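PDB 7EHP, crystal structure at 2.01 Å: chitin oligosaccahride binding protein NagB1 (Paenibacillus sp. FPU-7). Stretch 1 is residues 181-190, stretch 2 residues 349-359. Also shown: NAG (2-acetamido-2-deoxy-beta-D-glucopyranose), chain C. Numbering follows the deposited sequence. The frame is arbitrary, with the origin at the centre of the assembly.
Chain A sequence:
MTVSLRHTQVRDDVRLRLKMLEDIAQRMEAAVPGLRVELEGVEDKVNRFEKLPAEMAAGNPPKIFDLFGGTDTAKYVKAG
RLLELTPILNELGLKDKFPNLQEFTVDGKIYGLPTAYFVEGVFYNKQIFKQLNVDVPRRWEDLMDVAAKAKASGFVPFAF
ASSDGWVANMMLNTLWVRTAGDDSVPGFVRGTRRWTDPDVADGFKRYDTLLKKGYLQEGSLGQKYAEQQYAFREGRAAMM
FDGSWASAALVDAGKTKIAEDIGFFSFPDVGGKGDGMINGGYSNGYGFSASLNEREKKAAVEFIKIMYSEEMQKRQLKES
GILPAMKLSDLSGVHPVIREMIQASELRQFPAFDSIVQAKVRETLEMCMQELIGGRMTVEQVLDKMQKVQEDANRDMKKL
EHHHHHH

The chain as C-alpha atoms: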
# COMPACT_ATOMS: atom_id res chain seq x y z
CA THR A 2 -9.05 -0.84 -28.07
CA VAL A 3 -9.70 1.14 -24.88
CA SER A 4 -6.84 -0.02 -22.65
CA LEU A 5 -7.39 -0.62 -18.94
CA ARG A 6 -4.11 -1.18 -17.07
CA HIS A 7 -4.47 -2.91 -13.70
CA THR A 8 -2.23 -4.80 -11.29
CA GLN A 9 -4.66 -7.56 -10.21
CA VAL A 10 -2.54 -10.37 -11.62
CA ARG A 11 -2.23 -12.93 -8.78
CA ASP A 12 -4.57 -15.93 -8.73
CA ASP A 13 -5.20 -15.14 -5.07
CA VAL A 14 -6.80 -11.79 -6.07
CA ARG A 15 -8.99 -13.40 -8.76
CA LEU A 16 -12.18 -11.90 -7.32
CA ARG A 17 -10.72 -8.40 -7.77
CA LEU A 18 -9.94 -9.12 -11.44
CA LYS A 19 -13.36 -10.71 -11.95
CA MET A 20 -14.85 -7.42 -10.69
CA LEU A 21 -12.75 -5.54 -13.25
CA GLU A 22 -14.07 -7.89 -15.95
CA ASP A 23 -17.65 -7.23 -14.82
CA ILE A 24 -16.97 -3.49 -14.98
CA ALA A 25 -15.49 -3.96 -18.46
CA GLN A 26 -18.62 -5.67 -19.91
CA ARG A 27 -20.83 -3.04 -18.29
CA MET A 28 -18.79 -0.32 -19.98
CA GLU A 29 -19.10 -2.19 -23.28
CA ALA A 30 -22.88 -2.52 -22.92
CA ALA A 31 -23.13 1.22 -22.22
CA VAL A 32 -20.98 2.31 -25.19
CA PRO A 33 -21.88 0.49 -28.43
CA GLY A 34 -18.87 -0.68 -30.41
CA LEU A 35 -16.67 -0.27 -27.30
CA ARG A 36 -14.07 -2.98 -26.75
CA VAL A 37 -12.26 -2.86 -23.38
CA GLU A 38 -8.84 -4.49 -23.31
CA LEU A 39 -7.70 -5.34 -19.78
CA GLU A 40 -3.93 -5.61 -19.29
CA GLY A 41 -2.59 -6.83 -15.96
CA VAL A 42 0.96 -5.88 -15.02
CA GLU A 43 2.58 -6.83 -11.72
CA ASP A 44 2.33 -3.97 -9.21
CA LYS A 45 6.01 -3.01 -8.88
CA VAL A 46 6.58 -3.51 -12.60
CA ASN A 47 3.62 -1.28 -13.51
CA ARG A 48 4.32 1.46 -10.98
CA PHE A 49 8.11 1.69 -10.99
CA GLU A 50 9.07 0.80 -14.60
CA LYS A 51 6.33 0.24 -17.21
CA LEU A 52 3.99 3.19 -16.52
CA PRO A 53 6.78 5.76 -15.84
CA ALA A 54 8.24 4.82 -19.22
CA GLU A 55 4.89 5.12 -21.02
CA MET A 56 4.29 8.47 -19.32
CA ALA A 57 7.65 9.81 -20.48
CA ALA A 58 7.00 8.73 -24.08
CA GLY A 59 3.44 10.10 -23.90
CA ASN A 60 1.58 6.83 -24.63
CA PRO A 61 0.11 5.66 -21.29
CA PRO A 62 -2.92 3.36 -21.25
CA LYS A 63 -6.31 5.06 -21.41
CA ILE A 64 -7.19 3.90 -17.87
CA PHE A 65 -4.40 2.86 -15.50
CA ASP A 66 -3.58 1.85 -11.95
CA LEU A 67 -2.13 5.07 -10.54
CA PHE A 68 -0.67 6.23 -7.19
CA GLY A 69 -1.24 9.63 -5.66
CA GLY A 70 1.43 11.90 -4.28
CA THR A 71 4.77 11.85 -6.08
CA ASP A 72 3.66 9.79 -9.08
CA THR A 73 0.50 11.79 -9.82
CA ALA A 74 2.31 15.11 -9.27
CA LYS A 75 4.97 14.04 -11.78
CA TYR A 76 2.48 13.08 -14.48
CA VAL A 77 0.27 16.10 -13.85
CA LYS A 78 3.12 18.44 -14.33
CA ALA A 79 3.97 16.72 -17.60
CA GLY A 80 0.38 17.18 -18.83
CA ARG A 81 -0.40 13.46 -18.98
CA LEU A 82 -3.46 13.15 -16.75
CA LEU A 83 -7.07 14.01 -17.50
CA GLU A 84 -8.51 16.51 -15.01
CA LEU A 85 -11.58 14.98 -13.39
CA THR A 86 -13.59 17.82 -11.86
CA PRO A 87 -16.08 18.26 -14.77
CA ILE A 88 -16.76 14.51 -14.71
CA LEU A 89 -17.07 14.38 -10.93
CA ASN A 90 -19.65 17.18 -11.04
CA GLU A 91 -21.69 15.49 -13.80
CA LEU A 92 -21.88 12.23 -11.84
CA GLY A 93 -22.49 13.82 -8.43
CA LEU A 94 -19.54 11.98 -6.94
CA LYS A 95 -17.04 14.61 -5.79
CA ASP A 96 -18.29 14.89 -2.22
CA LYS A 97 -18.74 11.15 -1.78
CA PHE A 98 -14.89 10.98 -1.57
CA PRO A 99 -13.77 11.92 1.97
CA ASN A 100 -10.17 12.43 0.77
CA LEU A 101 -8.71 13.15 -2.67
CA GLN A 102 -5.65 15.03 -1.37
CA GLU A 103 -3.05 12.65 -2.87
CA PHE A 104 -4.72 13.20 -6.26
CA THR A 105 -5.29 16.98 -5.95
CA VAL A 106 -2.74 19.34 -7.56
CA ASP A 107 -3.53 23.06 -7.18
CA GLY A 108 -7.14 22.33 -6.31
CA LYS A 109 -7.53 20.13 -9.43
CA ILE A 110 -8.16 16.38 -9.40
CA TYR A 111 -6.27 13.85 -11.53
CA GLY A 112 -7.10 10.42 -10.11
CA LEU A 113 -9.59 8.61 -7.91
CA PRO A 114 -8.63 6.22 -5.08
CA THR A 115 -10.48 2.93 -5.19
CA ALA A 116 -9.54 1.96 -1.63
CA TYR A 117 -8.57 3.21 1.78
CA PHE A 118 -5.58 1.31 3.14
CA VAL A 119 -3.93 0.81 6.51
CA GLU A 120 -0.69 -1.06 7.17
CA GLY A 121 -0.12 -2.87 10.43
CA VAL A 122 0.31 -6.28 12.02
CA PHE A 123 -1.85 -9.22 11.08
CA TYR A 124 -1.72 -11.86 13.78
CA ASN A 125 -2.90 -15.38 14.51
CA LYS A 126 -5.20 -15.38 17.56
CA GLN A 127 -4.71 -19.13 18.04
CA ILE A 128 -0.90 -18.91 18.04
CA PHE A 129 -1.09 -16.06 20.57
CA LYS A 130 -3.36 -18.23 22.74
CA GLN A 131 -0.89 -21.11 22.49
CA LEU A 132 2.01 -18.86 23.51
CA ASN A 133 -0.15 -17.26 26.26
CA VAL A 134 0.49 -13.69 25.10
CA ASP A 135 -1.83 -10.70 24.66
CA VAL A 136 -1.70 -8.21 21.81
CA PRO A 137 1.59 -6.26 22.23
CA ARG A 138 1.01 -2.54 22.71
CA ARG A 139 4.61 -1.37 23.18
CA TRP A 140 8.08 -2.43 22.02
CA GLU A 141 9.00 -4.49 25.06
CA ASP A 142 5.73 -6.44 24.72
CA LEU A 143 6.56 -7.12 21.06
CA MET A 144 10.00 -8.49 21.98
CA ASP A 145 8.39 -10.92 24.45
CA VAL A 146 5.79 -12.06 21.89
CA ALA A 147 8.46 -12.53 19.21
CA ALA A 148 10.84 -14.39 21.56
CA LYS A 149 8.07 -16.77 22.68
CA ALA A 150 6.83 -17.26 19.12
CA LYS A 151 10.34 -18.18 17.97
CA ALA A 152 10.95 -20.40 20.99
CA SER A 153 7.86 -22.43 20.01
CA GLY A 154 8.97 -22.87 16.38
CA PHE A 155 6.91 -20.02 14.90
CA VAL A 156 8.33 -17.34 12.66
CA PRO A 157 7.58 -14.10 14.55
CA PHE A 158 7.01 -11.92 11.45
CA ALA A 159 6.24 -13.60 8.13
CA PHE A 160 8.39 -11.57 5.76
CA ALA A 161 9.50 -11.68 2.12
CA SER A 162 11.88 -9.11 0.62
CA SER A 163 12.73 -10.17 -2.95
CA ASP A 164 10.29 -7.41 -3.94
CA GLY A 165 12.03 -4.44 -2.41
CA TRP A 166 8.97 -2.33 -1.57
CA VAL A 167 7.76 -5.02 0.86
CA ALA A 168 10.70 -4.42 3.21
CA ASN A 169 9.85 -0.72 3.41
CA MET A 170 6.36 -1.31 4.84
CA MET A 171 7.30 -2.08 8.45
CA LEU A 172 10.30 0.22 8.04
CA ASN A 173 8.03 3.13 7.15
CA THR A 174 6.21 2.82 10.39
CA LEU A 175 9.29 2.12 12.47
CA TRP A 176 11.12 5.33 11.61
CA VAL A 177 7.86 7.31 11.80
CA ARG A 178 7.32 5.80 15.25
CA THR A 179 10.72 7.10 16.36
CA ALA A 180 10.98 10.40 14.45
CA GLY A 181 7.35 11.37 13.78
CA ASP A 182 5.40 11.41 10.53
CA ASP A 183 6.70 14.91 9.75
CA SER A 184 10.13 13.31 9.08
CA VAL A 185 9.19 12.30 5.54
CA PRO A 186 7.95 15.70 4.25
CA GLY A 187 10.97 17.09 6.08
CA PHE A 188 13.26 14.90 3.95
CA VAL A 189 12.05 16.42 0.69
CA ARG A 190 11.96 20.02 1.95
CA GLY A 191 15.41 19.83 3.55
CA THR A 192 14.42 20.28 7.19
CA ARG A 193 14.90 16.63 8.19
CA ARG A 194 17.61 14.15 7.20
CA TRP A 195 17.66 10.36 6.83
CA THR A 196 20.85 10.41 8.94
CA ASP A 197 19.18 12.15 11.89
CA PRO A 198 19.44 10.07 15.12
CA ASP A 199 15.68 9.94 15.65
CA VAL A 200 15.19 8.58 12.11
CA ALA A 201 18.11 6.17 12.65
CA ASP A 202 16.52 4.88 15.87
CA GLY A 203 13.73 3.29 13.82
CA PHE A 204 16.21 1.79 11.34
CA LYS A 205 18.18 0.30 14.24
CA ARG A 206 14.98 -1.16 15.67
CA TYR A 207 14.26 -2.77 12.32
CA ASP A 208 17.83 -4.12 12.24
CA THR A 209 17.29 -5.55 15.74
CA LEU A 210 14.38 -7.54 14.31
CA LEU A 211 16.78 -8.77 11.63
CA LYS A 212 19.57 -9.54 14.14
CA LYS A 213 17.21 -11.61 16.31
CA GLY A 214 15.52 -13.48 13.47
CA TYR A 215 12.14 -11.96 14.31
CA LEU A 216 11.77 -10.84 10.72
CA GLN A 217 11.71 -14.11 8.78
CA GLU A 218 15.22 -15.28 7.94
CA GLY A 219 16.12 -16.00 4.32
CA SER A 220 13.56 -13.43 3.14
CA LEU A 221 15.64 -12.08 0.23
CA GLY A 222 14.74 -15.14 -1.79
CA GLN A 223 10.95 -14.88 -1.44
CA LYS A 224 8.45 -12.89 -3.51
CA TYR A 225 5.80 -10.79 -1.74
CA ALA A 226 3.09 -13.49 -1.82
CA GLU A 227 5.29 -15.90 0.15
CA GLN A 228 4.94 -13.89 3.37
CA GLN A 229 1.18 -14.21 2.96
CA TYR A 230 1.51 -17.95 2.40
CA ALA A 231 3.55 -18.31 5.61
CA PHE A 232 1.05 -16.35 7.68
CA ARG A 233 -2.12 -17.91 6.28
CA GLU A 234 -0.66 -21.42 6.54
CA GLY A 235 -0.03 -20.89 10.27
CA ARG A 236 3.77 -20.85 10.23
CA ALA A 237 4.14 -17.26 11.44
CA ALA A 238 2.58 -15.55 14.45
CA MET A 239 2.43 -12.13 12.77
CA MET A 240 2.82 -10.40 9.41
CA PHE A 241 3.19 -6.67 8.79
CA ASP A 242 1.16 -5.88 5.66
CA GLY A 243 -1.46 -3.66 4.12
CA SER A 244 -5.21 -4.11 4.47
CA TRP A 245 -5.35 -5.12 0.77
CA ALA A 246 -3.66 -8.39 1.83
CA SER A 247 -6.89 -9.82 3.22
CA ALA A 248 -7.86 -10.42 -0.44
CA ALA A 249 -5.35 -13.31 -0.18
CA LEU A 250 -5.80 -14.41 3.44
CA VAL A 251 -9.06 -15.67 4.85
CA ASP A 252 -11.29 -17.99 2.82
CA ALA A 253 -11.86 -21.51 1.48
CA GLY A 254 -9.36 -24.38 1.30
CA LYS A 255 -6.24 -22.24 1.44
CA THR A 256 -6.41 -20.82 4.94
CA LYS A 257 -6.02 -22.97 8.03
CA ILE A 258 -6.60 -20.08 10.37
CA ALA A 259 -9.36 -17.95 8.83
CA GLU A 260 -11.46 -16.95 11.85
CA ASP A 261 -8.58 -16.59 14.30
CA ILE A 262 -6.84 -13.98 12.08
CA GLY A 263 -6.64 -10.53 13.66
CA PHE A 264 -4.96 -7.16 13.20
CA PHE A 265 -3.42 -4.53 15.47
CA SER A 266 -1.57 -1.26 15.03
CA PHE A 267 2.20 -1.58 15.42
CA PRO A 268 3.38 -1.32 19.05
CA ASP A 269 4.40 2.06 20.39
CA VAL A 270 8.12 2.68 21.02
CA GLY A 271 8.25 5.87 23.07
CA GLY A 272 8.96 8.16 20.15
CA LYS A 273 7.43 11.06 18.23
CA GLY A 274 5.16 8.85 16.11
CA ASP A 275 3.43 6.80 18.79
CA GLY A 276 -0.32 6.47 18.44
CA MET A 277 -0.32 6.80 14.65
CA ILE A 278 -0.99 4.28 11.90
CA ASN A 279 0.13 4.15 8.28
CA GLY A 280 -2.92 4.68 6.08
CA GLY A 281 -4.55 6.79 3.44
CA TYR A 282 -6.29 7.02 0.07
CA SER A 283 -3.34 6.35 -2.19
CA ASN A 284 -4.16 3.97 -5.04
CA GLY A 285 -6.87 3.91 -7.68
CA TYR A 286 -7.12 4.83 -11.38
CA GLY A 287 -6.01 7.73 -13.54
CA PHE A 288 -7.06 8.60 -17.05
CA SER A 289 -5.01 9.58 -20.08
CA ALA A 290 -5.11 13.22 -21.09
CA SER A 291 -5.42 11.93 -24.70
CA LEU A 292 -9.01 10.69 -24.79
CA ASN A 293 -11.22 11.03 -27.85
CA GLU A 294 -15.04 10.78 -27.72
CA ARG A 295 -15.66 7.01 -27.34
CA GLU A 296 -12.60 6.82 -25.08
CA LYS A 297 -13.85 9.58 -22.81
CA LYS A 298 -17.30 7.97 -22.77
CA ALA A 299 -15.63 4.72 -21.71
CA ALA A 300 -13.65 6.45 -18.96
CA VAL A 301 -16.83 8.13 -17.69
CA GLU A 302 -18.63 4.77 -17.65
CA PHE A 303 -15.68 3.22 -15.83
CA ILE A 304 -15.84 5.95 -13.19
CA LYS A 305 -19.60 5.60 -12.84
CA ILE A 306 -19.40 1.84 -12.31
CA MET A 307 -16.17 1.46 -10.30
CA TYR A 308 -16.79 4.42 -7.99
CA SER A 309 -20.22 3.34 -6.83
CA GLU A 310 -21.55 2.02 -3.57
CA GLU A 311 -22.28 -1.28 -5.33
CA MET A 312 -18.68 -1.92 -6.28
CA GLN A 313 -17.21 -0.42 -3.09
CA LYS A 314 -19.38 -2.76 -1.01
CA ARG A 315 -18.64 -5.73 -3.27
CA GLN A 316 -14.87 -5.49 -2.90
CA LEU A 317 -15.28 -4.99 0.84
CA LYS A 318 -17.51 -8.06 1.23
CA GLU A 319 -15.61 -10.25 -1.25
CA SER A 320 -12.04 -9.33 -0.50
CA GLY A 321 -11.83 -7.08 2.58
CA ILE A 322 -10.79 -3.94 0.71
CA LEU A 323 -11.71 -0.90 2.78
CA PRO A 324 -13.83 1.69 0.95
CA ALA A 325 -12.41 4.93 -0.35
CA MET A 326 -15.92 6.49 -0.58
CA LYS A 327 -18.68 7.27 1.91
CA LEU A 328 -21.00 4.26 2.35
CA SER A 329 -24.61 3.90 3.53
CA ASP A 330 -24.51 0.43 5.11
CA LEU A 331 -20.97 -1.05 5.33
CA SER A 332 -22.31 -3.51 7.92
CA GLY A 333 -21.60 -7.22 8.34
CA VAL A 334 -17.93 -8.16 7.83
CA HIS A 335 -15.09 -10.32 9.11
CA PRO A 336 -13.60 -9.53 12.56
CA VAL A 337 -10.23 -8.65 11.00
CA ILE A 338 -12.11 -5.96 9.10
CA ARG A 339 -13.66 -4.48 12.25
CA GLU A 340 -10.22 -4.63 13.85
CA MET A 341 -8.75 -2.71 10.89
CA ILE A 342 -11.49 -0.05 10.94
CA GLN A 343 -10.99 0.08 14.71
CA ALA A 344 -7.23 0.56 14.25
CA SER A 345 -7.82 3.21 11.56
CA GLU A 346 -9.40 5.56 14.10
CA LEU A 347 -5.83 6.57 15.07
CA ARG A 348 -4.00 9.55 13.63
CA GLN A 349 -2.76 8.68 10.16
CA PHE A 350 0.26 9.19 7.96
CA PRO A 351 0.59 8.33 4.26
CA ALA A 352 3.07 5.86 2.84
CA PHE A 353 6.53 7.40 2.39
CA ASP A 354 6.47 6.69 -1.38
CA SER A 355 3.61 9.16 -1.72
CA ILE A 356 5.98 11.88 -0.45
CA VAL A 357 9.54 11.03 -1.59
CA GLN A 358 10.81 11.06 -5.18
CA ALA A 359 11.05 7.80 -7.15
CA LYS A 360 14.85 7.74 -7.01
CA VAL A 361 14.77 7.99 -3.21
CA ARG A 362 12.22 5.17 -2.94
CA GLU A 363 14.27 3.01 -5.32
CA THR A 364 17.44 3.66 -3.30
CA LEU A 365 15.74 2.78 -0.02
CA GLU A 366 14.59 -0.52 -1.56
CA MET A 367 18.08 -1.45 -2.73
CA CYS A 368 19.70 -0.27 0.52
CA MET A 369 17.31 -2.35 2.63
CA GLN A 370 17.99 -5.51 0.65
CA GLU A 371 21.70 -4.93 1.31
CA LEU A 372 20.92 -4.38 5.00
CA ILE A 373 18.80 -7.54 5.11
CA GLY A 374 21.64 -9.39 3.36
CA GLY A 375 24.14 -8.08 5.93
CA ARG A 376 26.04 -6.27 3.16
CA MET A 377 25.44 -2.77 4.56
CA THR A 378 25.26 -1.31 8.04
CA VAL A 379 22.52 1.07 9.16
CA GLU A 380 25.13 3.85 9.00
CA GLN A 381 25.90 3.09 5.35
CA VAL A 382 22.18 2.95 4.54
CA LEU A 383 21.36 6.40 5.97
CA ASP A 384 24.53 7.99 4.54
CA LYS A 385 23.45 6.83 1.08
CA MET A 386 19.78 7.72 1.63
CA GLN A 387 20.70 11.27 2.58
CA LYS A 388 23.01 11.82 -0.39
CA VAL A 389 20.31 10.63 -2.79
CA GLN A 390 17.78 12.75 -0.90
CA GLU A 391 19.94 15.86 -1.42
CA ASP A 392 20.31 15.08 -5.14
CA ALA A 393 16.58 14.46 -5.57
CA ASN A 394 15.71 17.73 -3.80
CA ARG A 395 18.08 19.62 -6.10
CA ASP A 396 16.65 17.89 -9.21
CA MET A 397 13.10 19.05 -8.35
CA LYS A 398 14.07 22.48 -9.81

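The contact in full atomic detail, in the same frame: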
# COMPACT_ATOMS: atom_id res chain seq x y z
N GLY A 181 8.56 10.64 14.13
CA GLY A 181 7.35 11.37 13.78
C GLY A 181 7.08 11.35 12.29
O GLY A 181 7.99 11.26 11.46
N ASP A 182 5.80 11.46 11.94
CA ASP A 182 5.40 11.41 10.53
C ASP A 182 5.95 12.59 9.74
O ASP A 182 6.22 12.46 8.54
CB ASP A 182 3.88 11.35 10.42
CG ASP A 182 3.19 12.60 10.93
OD1 ASP A 182 3.44 13.00 12.08
OD2 ASP A 182 2.39 13.18 10.17
N ASP A 183 6.16 13.73 10.40
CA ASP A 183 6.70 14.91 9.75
C ASP A 183 8.15 14.72 9.27
O ASP A 183 8.69 15.60 8.57
CB ASP A 183 6.58 16.09 10.73
CG ASP A 183 6.52 17.45 10.02
OD1 ASP A 183 7.44 17.80 9.25
OD2 ASP A 183 5.48 18.12 10.19
N SER A 184 8.79 13.58 9.59
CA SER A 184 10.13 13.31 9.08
C SER A 184 10.15 13.21 7.56
O SER A 184 11.10 13.67 6.91
CB SER A 184 10.66 12.03 9.71
OG SER A 184 9.81 10.95 9.40
N VAL A 185 9.12 12.61 6.97
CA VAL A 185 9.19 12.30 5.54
C VAL A 185 9.00 13.57 4.71
O VAL A 185 9.85 13.85 3.85
CB VAL A 185 8.18 11.19 5.17
CG1 VAL A 185 8.42 10.73 3.73
CG2 VAL A 185 8.28 10.03 6.13
N PRO A 186 7.96 14.39 4.93
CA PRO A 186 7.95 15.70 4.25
C PRO A 186 9.20 16.52 4.54
O PRO A 186 9.70 17.24 3.66
CB PRO A 186 6.68 16.36 4.82
CG PRO A 186 5.81 15.22 5.16
CD PRO A 186 6.78 14.27 5.81
N GLY A 187 9.73 16.41 5.76
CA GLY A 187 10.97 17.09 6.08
C GLY A 187 12.12 16.68 5.18
O GLY A 187 12.92 17.52 4.76
N PHE A 188 12.21 15.38 4.85
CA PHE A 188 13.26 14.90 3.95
C PHE A 188 13.25 15.67 2.63
O PHE A 188 14.30 16.10 2.14
CB PHE A 188 13.09 13.40 3.65
CG PHE A 188 13.25 12.49 4.84
CD1 PHE A 188 14.01 12.86 5.94
CD2 PHE A 188 12.64 11.23 4.85
CE1 PHE A 188 14.16 12.01 7.03
CE2 PHE A 188 12.78 10.37 5.93
CZ PHE A 188 13.54 10.76 7.03
N VAL A 189 12.07 15.81 2.01
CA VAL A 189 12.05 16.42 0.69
C VAL A 189 12.14 17.94 0.75
O VAL A 189 12.55 18.56 -0.23
CB VAL A 189 10.80 15.99 -0.10
CG1 VAL A 189 10.71 14.47 -0.21
CG2 VAL A 189 9.55 16.55 0.52
N ARG A 190 11.81 18.57 1.87
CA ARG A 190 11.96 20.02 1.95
C ARG A 190 13.27 20.45 2.58
O ARG A 190 13.57 21.64 2.61
CB ARG A 190 10.76 20.66 2.68
CG ARG A 190 10.53 20.33 4.14
CD ARG A 190 9.32 21.15 4.66
NE ARG A 190 8.00 20.55 4.40
CZ ARG A 190 7.26 20.74 3.30
NH1 ARG A 190 6.08 20.14 3.20
NH2 ARG A 190 7.71 21.47 2.28
N GLN A 349 -3.23 9.41 11.33
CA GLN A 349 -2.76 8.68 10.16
C GLN A 349 -1.63 9.42 9.45
O GLN A 349 -1.58 10.65 9.44
CB GLN A 349 -3.89 8.43 9.17
CG GLN A 349 -5.14 8.04 9.89
CD GLN A 349 -5.94 7.06 9.11
OE1 GLN A 349 -5.82 6.97 7.89
NE2 GLN A 349 -6.71 6.25 9.83
N PHE A 350 -0.74 8.64 8.85
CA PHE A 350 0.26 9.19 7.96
C PHE A 350 0.27 8.40 6.66
O PHE A 350 -0.03 7.20 6.66
CB PHE A 350 1.66 9.21 8.60
CG PHE A 350 2.14 7.88 9.12
CD1 PHE A 350 1.78 7.43 10.39
CD2 PHE A 350 3.04 7.11 8.39
CE1 PHE A 350 2.25 6.22 10.89
CE2 PHE A 350 3.51 5.91 8.89
CZ PHE A 350 3.12 5.46 10.13
N PRO A 351 0.57 9.05 5.54
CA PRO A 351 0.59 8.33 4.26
C PRO A 351 1.87 7.51 4.12
O PRO A 351 2.83 7.67 4.87
CB PRO A 351 0.52 9.45 3.22
CG PRO A 351 1.10 10.64 3.90
CD PRO A 351 0.73 10.50 5.36
N ALA A 352 1.86 6.61 3.14
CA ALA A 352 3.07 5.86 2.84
C ALA A 352 4.16 6.81 2.38
O ALA A 352 3.88 7.79 1.67
CB ALA A 352 2.79 4.81 1.76
N PHE A 353 5.41 6.53 2.76
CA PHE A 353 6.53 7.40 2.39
C PHE A 353 6.66 7.58 0.87
O PHE A 353 7.09 8.65 0.41
CB PHE A 353 7.84 6.86 2.99
CG PHE A 353 8.49 5.77 2.16
CD1 PHE A 353 8.05 4.45 2.26
CD2 PHE A 353 9.53 6.06 1.31
CE1 PHE A 353 8.62 3.45 1.48
CE2 PHE A 353 10.12 5.07 0.54
CZ PHE A 353 9.66 3.76 0.62
N ASP A 354 6.33 6.57 0.08
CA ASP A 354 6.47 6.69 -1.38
C ASP A 354 5.44 7.64 -1.99
O ASP A 354 5.54 7.95 -3.20
CB ASP A 354 6.33 5.32 -2.02
CG ASP A 354 5.07 4.61 -1.59
OD1 ASP A 354 4.03 4.77 -2.28
OD2 ASP A 354 5.11 3.94 -0.55
N SER A 355 4.47 8.10 -1.22
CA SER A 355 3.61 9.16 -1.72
C SER A 355 4.26 10.53 -1.56
O SER A 355 3.80 11.49 -2.19
CB SER A 355 2.26 9.15 -0.99
OG SER A 355 2.39 9.71 0.31
N ILE A 356 5.33 10.62 -0.76
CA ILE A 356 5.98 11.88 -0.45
C ILE A 356 7.35 12.00 -1.13
O ILE A 356 7.66 13.04 -1.72
CB ILE A 356 6.10 12.08 1.08
CG1 ILE A 356 4.72 12.18 1.71
CG2 ILE A 356 6.90 13.36 1.40
CD1 ILE A 356 4.68 11.92 3.18
N VAL A 357 8.18 10.95 -1.05
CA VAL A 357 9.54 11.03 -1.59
C VAL A 357 9.54 10.80 -3.10
O VAL A 357 8.62 10.20 -3.68
CB VAL A 357 10.51 10.05 -0.89
CG1 VAL A 357 10.42 10.20 0.62
CG2 VAL A 357 10.23 8.60 -1.31
N GLN A 358 10.60 11.27 -3.75
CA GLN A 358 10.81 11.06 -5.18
C GLN A 358 11.12 9.59 -5.49
O GLN A 358 11.62 8.84 -4.64
CB GLN A 358 11.95 11.96 -5.66
CG GLN A 358 11.78 13.44 -5.32
CD GLN A 358 12.44 13.89 -4.01
OE1 GLN A 358 12.50 13.14 -3.04
NE2 GLN A 358 12.89 15.14 -3.98
N ALA A 359 10.85 9.19 -6.74
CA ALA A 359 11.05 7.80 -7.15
C ALA A 359 12.47 7.32 -6.88
O ALA A 359 12.67 6.19 -6.41
CB ALA A 359 10.71 7.62 -8.63
C1 NAG C . 1.15 -0.75 -2.31
C2 NAG C . 2.41 -0.16 -2.93
C3 NAG C . 3.23 0.55 -1.86
C4 NAG C . 2.38 1.60 -1.17
C5 NAG C . 1.10 0.96 -0.62
C6 NAG C . 0.15 1.96 0.00
C7 NAG C . 3.55 -1.07 -4.91
C8 NAG C . 4.38 -2.18 -5.45
N2 NAG C . 3.21 -1.17 -3.61
O3 NAG C . 4.35 1.17 -2.47
O4 NAG C . 3.09 2.19 -0.09
O5 NAG C . 0.39 0.29 -1.67
O6 NAG C . -0.15 3.04 -0.88
O7 NAG C . 3.20 -0.11 -5.61

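How does the contact begin where stretch 2 is still a strand? Gln349 turns its CA-to-CB bond away, while that of Phe350 points toward stretch 1. There CB of Phe350 meets CB of Asp182 at 3.6 Å, a packing of methylene groups that leaves the Asp182 carboxylate free of any partner across the contact. The phenyl ring itself leads away from stretch 1 and is buried.

What do the next residues do, if they hardly touch the helix? Ala352 and Asp354 both point away from stretch 1, and both meet the sugar: Asp354 OD2 accepts a hydrogen bond from O4 of NAG at 2.7 Å, and CB of Ala352 lies 3.2 Å from the same O4. Between them, Phe353 sends its ring away from stretch 1 but leaves its CB 4.0 Å from CG1 of Val185. The OG of Ser355 donates a hydrogen bond to Ala352 O at 2.8 Å, a local bond within stretch 2.

Which residue gives most to the contact? Ile356 does, with 72 Å² covered by stretch 1. Its CB lies 3.8 Å from CG1 of Val185, its CD1 4.0 Å from CG of Pro186, and its CG2 4.2 Å from CG2 of Val189. A branched aliphatic chain suits this place, reaching three residues on the helix. Val185 and Val189, one helical turn apart, both point toward stretch 2.

How does the contact end, and what holds it overall? Val357 CG1 packs 3.7 Å from Val185 CG1, its short branched side chain fitting beside the helix. The side chain of Gln358 starts sideways but its end comes nearer, bringing OE1 to 3.6 Å from CG1 of Val189; its polar atoms are hydrogen-bonded elsewhere in the structure. No hydrogen bond crosses between the stretches, so apolar packing carries the contact, burying 380 Å² over both sides.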